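Local coordinates for cytochrome c-552/4 domain-containing protein (Ignicoccus hospitalis KIN4/I, PDB 4QO5), which is of unknown function but binds eight hemes c in a membrane-associated cytochrome, consistent with a role in electron transfer, at residues S25-I28 / S29-G33; V193-E196 / G197-N200; Q402-K405 / I406-C410. All blocks are in the same frame, centred on the assembly; numbering follows the deposited sequence.

In the fold
None of the three contacts nests in or crosses another; they follow in series from the N terminus, and each closes only a local turn. Contact 1 carries the chain from the end of helix 18-30 into helix 32-39 and includes an iron-binding histidine. Contact 2 is where strand 188-196 of an antiparallel hairpin turns into loop. Contacts 1 and 2 share one heme, though their centres are about 22 Å apart. Contact 3, at the end of helix 393-407, serves another heme, its centre about 46 Å from that of contact 1. Across the trimer the two regions meet: Thr31 packs on Ser408 of the second subunit, and Cys410 on Gly33 of the third.

Contact 1 of 3, residues S25-I28 / S29-G33; sequences SCHI and SVTPG. With HEC (heme c), chain B.
His27 and Thr31 lie side by side with their side chains pointing the same way, and the imidazole is held between iron and hydroxyl. NE2 of His27 binds the heme iron at 2.2 Å, with His96 as the other axial ligand. At the other nitrogen, His27 ND1 donates to Thr31 OG1 over 2.7 Å, almost straight at 173° and in the plane of the ring. With chi1 at 59°, between the backbone N and the carbonyl carbon, the threonine hydroxyl is turned toward the imidazole, and it also makes a weak hydrogen bond to His27 O. Val30 crosses the histidine and lays CG2 over one ring face, a CH-pi contact 4.1 Å from the centroid. A branched residue suits this place because its other methyl, CG1, meets Cys26 SG. That sulfur is the second thioether of a CXXCH heme c motif, attached to CAC of the heme through a bond stretched in the model.

Cys26 O is gripped by Ser29 N, Ser29 OG and Val30 N as helix 18-30 ends. Pro32 has no N-H to offer, and the buried carbonyl of Ile28, with Pro32 CB 3.5 Å from its oxygen, finds no partner. Chemically, the bond from ND1 fixes the rotation of the imidazole about its iron bond and would probably make it a stronger electron donor, tending to stabilise ferric iron.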
loop_
_atom_site.group_PDB
_atom_site.type_symbol
_atom_site.label_atom_id
_atom_site.label_comp_id
_atom_site.label_asym_id
_atom_site.label_seq_id
_atom_site.Cartn_x
_atom_site.Cartn_y
_atom_site.Cartn_z
ATOM N N SER A 25 22.736 -3.652 34.561
ATOM C CA SER A 25 22.078 -3.763 35.859
ATOM C C SER A 25 21.116 -2.606 36.058
ATOM O O SER A 25 20.115 -2.726 36.769
ATOM C CB SER A 25 23.093 -3.849 36.999
ATOM O OG SER A 25 23.778 -2.621 37.159
ATOM N N CYS A 26 21.400 -1.486 35.405
ATOM C CA CYS A 26 20.492 -0.358 35.493
ATOM C C CYS A 26 19.512 -0.265 34.329
ATOM O O CYS A 26 18.314 -0.036 34.528
ATOM C CB CYS A 26 21.244 0.946 35.611
ATOM S SG CYS A 26 20.085 2.223 36.065
ATOM N N HIS A 27 20.029 -0.438 33.118
ATOM C CA HIS A 27 19.221 -0.265 31.926
ATOM C C HIS A 27 18.139 -1.317 31.759
ATOM O O HIS A 27 17.161 -1.095 31.048
ATOM C CB HIS A 27 20.100 -0.148 30.680
ATOM C CG HIS A 27 20.462 1.265 30.376
ATOM N ND1 HIS A 27 19.650 2.091 29.633
ATOM C CD2 HIS A 27 21.496 2.030 30.798
ATOM C CE1 HIS A 27 20.184 3.293 29.572
ATOM N NE2 HIS A 27 21.303 3.280 30.267
ATOM N N ILE A 28 18.291 -2.446 32.439
ATOM C CA ILE A 28 17.263 -3.481 32.378
ATOM C C ILE A 28 15.950 -2.951 32.978
ATOM O O ILE A 28 14.855 -3.334 32.556
ATOM C CB ILE A 28 17.735 -4.779 33.075
ATOM C CG1 ILE A 28 16.845 -5.962 32.689
ATOM C CG2 ILE A 28 17.805 -4.608 34.591
ATOM C CD1 ILE A 28 17.385 -7.291 33.205
ATOM N N SER A 29 16.054 -2.035 33.934
ATOM C CA SER A 29 14.844 -1.457 34.518
ATOM C C SER A 29 14.455 -0.110 33.894
ATOM O O SER A 29 13.275 0.214 33.820
ATOM C CB SER A 29 14.960 -1.349 36.044
ATOM O OG SER A 29 15.891 -0.358 36.425
ATOM N N VAL A 30 15.424 0.681 33.441
ATOM C CA VAL A 30 15.077 2.016 32.942
ATOM C C VAL A 30 14.728 2.044 31.458
ATOM O O VAL A 30 13.896 2.841 31.029
ATOM C CB VAL A 30 16.121 3.121 33.309
ATOM C CG1 VAL A 30 16.289 3.203 34.818
ATOM C CG2 VAL A 30 17.435 2.874 32.650
ATOM N N THR A 31 15.359 1.171 30.684
ATOM C CA THR A 31 15.044 1.018 29.265
ATOM C C THR A 31 14.967 -0.467 28.890
ATOM O O THR A 31 15.796 -0.973 28.122
ATOM C CB THR A 31 16.069 1.715 28.338
ATOM O OG1 THR A 31 17.374 1.173 28.564
ATOM C CG2 THR A 31 16.090 3.233 28.552
ATOM N N PRO A 32 13.947 -1.162 29.410
ATOM C CA PRO A 32 13.846 -2.610 29.211
ATOM C C PRO A 32 13.780 -2.991 27.734
ATOM O O PRO A 32 14.250 -4.070 27.378
ATOM C CB PRO A 32 12.542 -2.985 29.934
ATOM C CG PRO A 32 11.782 -1.677 30.093
ATOM C CD PRO A 32 12.852 -0.630 30.239
ATOM N N GLY A 33 13.218 -2.123 26.892
ATOM C CA GLY A 33 13.135 -2.407 25.467
ATOM C C GLY A 33 14.497 -2.490 24.806
ATOM O O GLY A 33 14.731 -3.343 23.947
HETATM FE FE HEC B . 22.708 4.847 30.794
HETATM C CHA HEC B . 20.797 7.264 29.294
HETATM C CHB HEC B . 24.090 4.024 27.827
HETATM C CHC HEC B . 25.109 3.132 32.446
HETATM C CHD HEC B . 20.843 5.013 33.633
HETATM N NA HEC B . 22.449 5.506 28.900
HETATM C C1A HEC B . 21.733 6.613 28.511
HETATM C C2A HEC B . 22.105 6.933 27.151
HETATM C C3A HEC B . 23.018 6.045 26.745
HETATM C C4A HEC B . 23.246 5.116 27.835
HETATM C CMA HEC B . 23.712 5.969 25.360
HETATM C CAA HEC B . 21.558 8.125 26.333
HETATM C CBA HEC B . 22.251 9.362 26.897
HETATM C CGA HEC B . 21.992 10.599 26.076
HETATM O O1A HEC B . 21.100 10.594 25.184
HETATM O O2A HEC B . 22.708 11.604 26.310
HETATM N NB HEC B . 24.239 3.727 30.227
HETATM C C1B HEC B . 24.735 3.598 28.945
HETATM C C2B HEC B . 26.022 2.979 28.991
HETATM C C3B HEC B . 26.304 2.797 30.295
HETATM C C4B HEC B . 25.180 3.215 31.077
HETATM C CMB HEC B . 26.858 2.711 27.710
HETATM C CAB HEC B . 27.533 2.252 31.043
HETATM C CBB HEC B . 28.881 2.511 30.338
HETATM N NC HEC B . 22.914 4.146 32.678
HETATM C C1C HEC B . 24.040 3.559 33.195
HETATM C C2C HEC B . 23.818 3.267 34.598
HETATM C C3C HEC B . 22.756 4.010 34.972
HETATM C C4C HEC B . 22.086 4.432 33.747
HETATM C CMC HEC B . 25.025 2.872 35.470
HETATM C CAC HEC B . 22.133 4.216 36.391
HETATM C CBC HEC B . 23.037 4.379 37.627
HETATM N ND HEC B . 21.076 5.961 31.368
HETATM C C1D HEC B . 20.432 5.815 32.594
HETATM C C2D HEC B . 19.253 6.641 32.604
HETATM C C3D HEC B . 19.240 7.356 31.254
HETATM C C4D HEC B . 20.406 6.871 30.550
HETATM C CMD HEC B . 18.229 6.786 33.754
HETATM C CAD HEC B . 18.188 8.354 30.733
HETATM C CBD HEC B . 16.871 7.616 30.531
HETATM C CGD HEC B . 15.811 8.563 30.032
HETATM O O1D HEC B . 14.613 8.176 30.056
HETATM O O2D HEC B . 16.147 9.701 29.609
#

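Contact 2 of 3, residues V193-E196 / G197-N200; sequences VKYE and GYPN. With HEC (heme c), chain B.
The ring of Tyr195 has a neighbour on each face: Val193 CG1 lies 3.5 Å above one, set toward the rim, and Tyr198 lies on the opposite one. The tyrosines form an edge-to-face (T-shaped) pair where an antiparallel beta-hairpin, strands 176-185 and 188-196, gives way to loop. The edge of Tyr198 is directed at the face of Tyr195, with centroids 5.6 Å apart and planes at 70°, while Tyr198 CB sits over the same face. The two side chains run alongside each other, brought together across the bend by different first torsions. The hydroxyl of Tyr195 is hydrogen-bonded to Asp92 OD2 and that of Tyr198 to His201 NE2.

Gly197 makes the bend between them. Its positive phi of 89° would jam a CB against the carbonyl oxygen of Glu196, so glycine fits here; its N-H bonds to the hydroxyl of Tyr418 of the second subunit. The peptide joining Tyr198 to Pro199 is cis, a form proline tolerates better than other residues, and it redirects the chain as it leaves the aromatic pair. Tyr198 N is buried without a partner. Glu196, by contrast, suits the exposed outer side with an extended chain. At the start of 193-196, three residues before the strand ends, Val193 N donates to propionate O2A of the heme, 2.8 Å away, at 165°.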
loop_
_atom_site.group_PDB
_atom_site.type_symbol
_atom_site.label_atom_id
_atom_site.label_comp_id
_atom_site.label_asym_id
_atom_site.label_seq_id
_atom_site.Cartn_x
_atom_site.Cartn_y
_atom_site.Cartn_z
ATOM N N VAL A 193 22.642 14.420 26.303
ATOM C CA VAL A 193 23.158 15.296 25.267
ATOM C C VAL A 193 22.012 15.997 24.549
ATOM O O VAL A 193 21.001 15.374 24.223
ATOM C CB VAL A 193 23.983 14.505 24.226
ATOM C CG1 VAL A 193 24.501 15.443 23.148
ATOM C CG2 VAL A 193 25.137 13.779 24.908
ATOM N N LYS A 194 22.170 17.290 24.295
ATOM C CA LYS A 194 21.209 18.014 23.466
ATOM C C LYS A 194 21.744 18.141 22.040
ATOM O O LYS A 194 22.835 18.669 21.827
ATOM C CB LYS A 194 20.905 19.395 24.055
ATOM N N TYR A 195 20.975 17.644 21.074
ATOM C CA TYR A 195 21.379 17.665 19.671
ATOM C C TYR A 195 20.499 18.559 18.816
ATOM O O TYR A 195 19.341 18.830 19.155
ATOM C CB TYR A 195 21.264 16.271 19.045
ATOM C CG TYR A 195 22.152 15.198 19.609
ATOM C CD1 TYR A 195 23.497 15.107 19.227
ATOM C CD2 TYR A 195 21.647 14.243 20.486
ATOM C CE1 TYR A 195 24.303 14.108 19.712
ATOM C CE2 TYR A 195 22.456 13.233 20.987
ATOM C CZ TYR A 195 23.786 13.176 20.584
ATOM O OH TYR A 195 24.602 12.194 21.063
ATOM N N GLU A 196 21.045 18.950 17.668
ATOM C CA GLU A 196 20.240 19.357 16.524
ATOM C C GLU A 196 20.456 18.314 15.431
ATOM O O GLU A 196 21.597 17.965 15.106
ATOM C CB GLU A 196 20.654 20.737 16.003
ATOM C CG GLU A 196 20.412 21.889 16.962
ATOM C CD GLU A 196 20.801 23.234 16.361
ATOM O OE1 GLU A 196 21.331 23.257 15.227
ATOM O OE2 GLU A 196 20.579 24.269 17.027
ATOM N N GLY A 197 19.367 17.797 14.880
ATOM C CA GLY A 197 19.474 16.841 13.795
ATOM C C GLY A 197 19.566 15.378 14.186
ATOM O O GLY A 197 19.792 14.526 13.319
ATOM N N TYR A 198 19.399 15.080 15.469
ATOM C CA TYR A 198 19.294 13.697 15.949
ATOM C C TYR A 198 18.200 13.622 17.039
ATOM O O TYR A 198 18.196 14.453 17.933
ATOM C CB TYR A 198 20.633 13.159 16.487
ATOM C CG TYR A 198 20.518 11.680 16.745
ATOM C CD1 TYR A 198 20.621 10.762 15.691
ATOM C CD2 TYR A 198 20.220 11.200 18.015
ATOM C CE1 TYR A 198 20.436 9.393 15.912
ATOM C CE2 TYR A 198 20.043 9.833 18.249
ATOM C CZ TYR A 198 20.143 8.940 17.199
ATOM O OH TYR A 198 19.951 7.589 17.446
ATOM N N PRO A 199 17.294 12.615 16.990
ATOM C CA PRO A 199 17.221 11.439 16.107
ATOM C C PRO A 199 17.116 11.717 14.614
ATOM O O PRO A 199 16.388 12.602 14.151
ATOM C CB PRO A 199 15.946 10.703 16.583
ATOM C CG PRO A 199 15.162 11.720 17.328
ATOM C CD PRO A 199 16.222 12.573 18.001
ATOM N N ASN A 200 17.894 10.942 13.874
ATOM C CA ASN A 200 17.786 10.839 12.430
ATOM C C ASN A 200 18.576 9.615 12.055
ATOM O O ASN A 200 19.628 9.373 12.644
ATOM C CB ASN A 200 18.411 12.042 11.727
ATOM C CG ASN A 200 18.477 11.851 10.220
ATOM O OD1 ASN A 200 19.479 11.358 9.680
ATOM N ND2 ASN A 200 17.405 12.216 9.537
HETATM FE FE HEC B . 22.708 4.847 30.794
HETATM C CHA HEC B . 20.797 7.264 29.294
HETATM C CHB HEC B . 24.090 4.024 27.827
HETATM C CHC HEC B . 25.109 3.132 32.446
HETATM C CHD HEC B . 20.843 5.013 33.633
HETATM N NA HEC B . 22.449 5.506 28.900
HETATM C C1A HEC B . 21.733 6.613 28.511
HETATM C C2A HEC B . 22.105 6.933 27.151
HETATM C C3A HEC B . 23.018 6.045 26.745
HETATM C C4A HEC B . 23.246 5.116 27.835
HETATM C CMA HEC B . 23.712 5.969 25.360
HETATM C CAA HEC B . 21.558 8.125 26.333
HETATM C CBA HEC B . 22.251 9.362 26.897
HETATM C CGA HEC B . 21.992 10.599 26.076
HETATM O O1A HEC B . 21.100 10.594 25.184
HETATM O O2A HEC B . 22.708 11.604 26.310
HETATM N NB HEC B . 24.239 3.727 30.227
HETATM C C1B HEC B . 24.735 3.598 28.945
HETATM C C2B HEC B . 26.022 2.979 28.991
HETATM C C3B HEC B . 26.304 2.797 30.295
HETATM C C4B HEC B . 25.180 3.215 31.077
HETATM C CMB HEC B . 26.858 2.711 27.710
HETATM C CAB HEC B . 27.533 2.252 31.043
HETATM C CBB HEC B . 28.881 2.511 30.338
HETATM N NC HEC B . 22.914 4.146 32.678
HETATM C C1C HEC B . 24.040 3.559 33.195
HETATM C C2C HEC B . 23.818 3.267 34.598
HETATM C C3C HEC B . 22.756 4.010 34.972
HETATM C C4C HEC B . 22.086 4.432 33.747
HETATM C CMC HEC B . 25.025 2.872 35.470
HETATM C CAC HEC B . 22.133 4.216 36.391
HETATM C CBC HEC B . 23.037 4.379 37.627
HETATM N ND HEC B . 21.076 5.961 31.368
HETATM C C1D HEC B . 20.432 5.815 32.594
HETATM C C2D HEC B . 19.253 6.641 32.604
HETATM C C3D HEC B . 19.240 7.356 31.254
HETATM C C4D HEC B . 20.406 6.871 30.550
HETATM C CMD HEC B . 18.229 6.786 33.754
HETATM C CAD HEC B . 18.188 8.354 30.733
HETATM C CBD HEC B . 16.871 7.616 30.531
HETATM C CGD HEC B . 15.811 8.563 30.032
HETATM O O1D HEC B . 14.613 8.176 30.056
HETATM O O2D HEC B . 16.147 9.701 29.609
#

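Contact 3 of 3, residues Q402-K405 / I406-C410; sequences QMVK and ICSAC. With HEC (heme c), chain I.
Ile406, Met403 and Lys405 carry most of this contact, one turn near the end of helix 393-407 that leads into a CXXCH heme c motif. Met403 and Ile406 cross, with the thioether methyl doing the touching. Met403 starts out extended, CG opposite the backbone N (chi1 -177°), then bends at the next two torsions, placing CE 3.5 Å from Ile406 CB, tighter than usual packing. CD1 of Ile406 closes on the same methyl at 3.6 Å, and heme CBB lies on it too, also at 3.6 Å from Met403 CE. A flexible unbranched methionine suits this narrow place between helix and heme edge, where it also touches Trp313.

Ile406 spreads its branches: CG1 lies against Gln402 O and CG2 approaches heme methyl CMC. Cutting this side chain back to an alanine removes CD1 and CG2, which would probably open a gap beside Met403 CE and the heme methyl CMC and leave the methionine chain freer to turn. Lys405 owes its share largely to adjoining Ile406; its extended side chain points outward, which suits lysine, and NZ makes a weak hydrogen bond to Val300 O and a long, weak ion pair with Glu299. Gln402 NE2 is hydrogen-bonded to Ile301 O.

Val404 O takes two donors, Ser408 N and Ser408 OG, the hydroxyl standing above the carbonyl plane; a short polar serine matches this turn. Either side of Ser408, Cys407 and Cys410 join the heme through thioether bonds stretched in the model, Cys407 SG to CAB at 2.6 Å and Cys410 SG to CAC at 2.7 Å.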
loop_
_atom_site.group_PDB
_atom_site.type_symbol
_atom_site.label_atom_id
_atom_site.label_comp_id
_atom_site.label_asym_id
_atom_site.label_seq_id
_atom_site.Cartn_x
_atom_site.Cartn_y
_atom_site.Cartn_z
ATOM N N GLN A 402 27.116 -9.646 -13.946
ATOM C CA GLN A 402 27.069 -10.093 -12.556
ATOM C C GLN A 402 25.638 -10.230 -12.042
ATOM O O GLN A 402 25.335 -11.150 -11.285
ATOM C CB GLN A 402 27.844 -9.151 -11.627
ATOM C CG GLN A 402 27.433 -9.299 -10.154
ATOM C CD GLN A 402 28.042 -10.527 -9.462
ATOM O OE1 GLN A 402 29.188 -10.479 -9.003
ATOM N NE2 GLN A 402 27.269 -11.617 -9.358
ATOM N N MET A 403 24.761 -9.316 -12.442
ATOM C CA MET A 403 23.372 -9.407 -11.989
ATOM C C MET A 403 22.708 -10.648 -12.609
ATOM O O MET A 403 22.005 -11.399 -11.923
ATOM C CB MET A 403 22.581 -8.143 -12.343
ATOM C CG MET A 403 21.114 -8.130 -11.837
ATOM S SD MET A 403 20.999 -7.964 -10.038
ATOM C CE MET A 403 20.471 -9.600 -9.579
ATOM N N VAL A 404 22.947 -10.865 -13.896
ATOM C CA VAL A 404 22.382 -12.023 -14.589
ATOM C C VAL A 404 22.833 -13.329 -13.920
ATOM O O VAL A 404 22.073 -14.285 -13.837
ATOM C CB VAL A 404 22.710 -11.966 -16.094
ATOM C CG1 VAL A 404 22.336 -13.282 -16.823
ATOM C CG2 VAL A 404 21.993 -10.765 -16.711
ATOM N N LYS A 405 24.048 -13.338 -13.390
ATOM C CA LYS A 405 24.581 -14.503 -12.676
ATOM C C LYS A 405 23.746 -14.803 -11.413
ATOM O O LYS A 405 23.543 -15.966 -11.050
ATOM C CB LYS A 405 26.061 -14.270 -12.332
ATOM C CG LYS A 405 26.792 -15.478 -11.753
ATOM C CD LYS A 405 28.284 -15.165 -11.546
ATOM C CE LYS A 405 28.926 -16.157 -10.593
ATOM N NZ LYS A 405 30.388 -15.914 -10.432
ATOM N N ILE A 406 23.256 -13.755 -10.753
ATOM C CA ILE A 406 22.325 -13.941 -9.645
ATOM C C ILE A 406 21.009 -14.552 -10.119
ATOM O O ILE A 406 20.568 -15.548 -9.556
ATOM C CB ILE A 406 22.052 -12.635 -8.873
ATOM C CG1 ILE A 406 23.358 -12.120 -8.257
ATOM C CG2 ILE A 406 20.977 -12.873 -7.799
ATOM C CD1 ILE A 406 23.229 -10.776 -7.538
ATOM N N CYS A 407 20.391 -13.974 -11.154
ATOM C CA CYS A 407 19.133 -14.522 -11.682
ATOM C C CYS A 407 19.292 -15.981 -12.063
ATOM O O CYS A 407 18.332 -16.764 -11.944
ATOM C CB CYS A 407 18.667 -13.798 -12.942
ATOM S SG CYS A 407 18.918 -12.044 -12.919
ATOM N N SER A 408 20.491 -16.315 -12.550
ATOM C CA SER A 408 20.799 -17.643 -13.069
ATOM C C SER A 408 20.804 -18.733 -12.015
ATOM O O SER A 408 20.833 -19.918 -12.345
ATOM C CB SER A 408 22.148 -17.634 -13.794
ATOM O OG SER A 408 22.016 -16.914 -15.004
ATOM N N ALA A 409 20.754 -18.341 -10.748
ATOM C CA ALA A 409 20.545 -19.326 -9.696
ATOM C C ALA A 409 19.152 -19.934 -9.813
ATOM O O ALA A 409 18.926 -21.063 -9.368
ATOM C CB ALA A 409 20.734 -18.700 -8.317
ATOM N N CYS A 410 18.225 -19.197 -10.426
ATOM C CA CYS A 410 16.811 -19.621 -10.463
ATOM C C CYS A 410 16.106 -19.545 -11.822
ATOM O O CYS A 410 14.894 -19.793 -11.918
ATOM C CB CYS A 410 16.019 -18.806 -9.453
ATOM S SG CYS A 410 16.799 -18.819 -7.820
HETATM FE FE HEC I . 12.845 -14.462 -10.826
HETATM C CHA HEC I . 9.550 -15.029 -11.515
HETATM C CHB HEC I . 13.088 -12.454 -13.626
HETATM C CHC HEC I . 15.989 -13.520 -9.930
HETATM C CHD HEC I . 12.889 -16.964 -8.566
HETATM N NA HEC I . 11.568 -13.850 -12.255
HETATM C C1A HEC I . 10.220 -14.186 -12.361
HETATM C C2A HEC I . 9.648 -13.490 -13.500
HETATM C C3A HEC I . 10.641 -12.804 -14.074
HETATM C C4A HEC I . 11.850 -13.004 -13.316
HETATM C CMA HEC I . 10.523 -11.903 -15.317
HETATM C CAA HEC I . 8.171 -13.559 -14.005
HETATM C CBA HEC I . 7.360 -12.416 -13.372
HETATM C CGA HEC I . 6.044 -12.166 -14.079
HETATM O O1A HEC I . 5.821 -12.741 -15.172
HETATM O O2A HEC I . 5.215 -11.374 -13.555
HETATM N NB HEC I . 14.289 -13.261 -11.643
HETATM C C1B HEC I . 14.118 -12.421 -12.730
HETATM C C2B HEC I . 15.210 -11.490 -12.784
HETATM C C3B HEC I . 16.008 -11.759 -11.734
HETATM C C4B HEC I . 15.453 -12.895 -11.031
HETATM C CMB HEC I . 15.259 -10.409 -13.896
HETATM C CAB HEC I . 17.273 -11.036 -11.177
HETATM C CBB HEC I . 17.504 -9.566 -11.631
HETATM N NC HEC I . 14.158 -15.120 -9.561
HETATM C C1C HEC I . 15.397 -14.572 -9.275
HETATM C C2C HEC I . 16.060 -15.378 -8.277
HETATM C C3C HEC I . 15.092 -16.162 -7.778
HETATM C C4C HEC I . 13.966 -16.130 -8.670
HETATM C CMC HEC I . 17.354 -14.847 -7.596
HETATM C CAC HEC I . 15.006 -17.184 -6.621
HETATM C CBC HEC I . 15.830 -16.866 -5.361
HETATM N ND HEC I . 11.458 -15.785 -10.159
HETATM C C1D HEC I . 11.712 -16.785 -9.221
HETATM C C2D HEC I . 10.537 -17.594 -9.031
HETATM C C3D HEC I . 9.513 -16.976 -9.948
HETATM C C4D HEC I . 10.150 -15.870 -10.604
HETATM C CMD HEC I . 10.378 -18.809 -8.094
HETATM C CAD HEC I . 8.058 -17.438 -10.141
HETATM C CBD HEC I . 8.003 -18.191 -11.471
HETATM C CGD HEC I . 6.618 -18.057 -12.073
HETATM O O1D HEC I . 6.338 -17.001 -12.703
HETATM O O2D HEC I . 5.792 -19.000 -11.954
#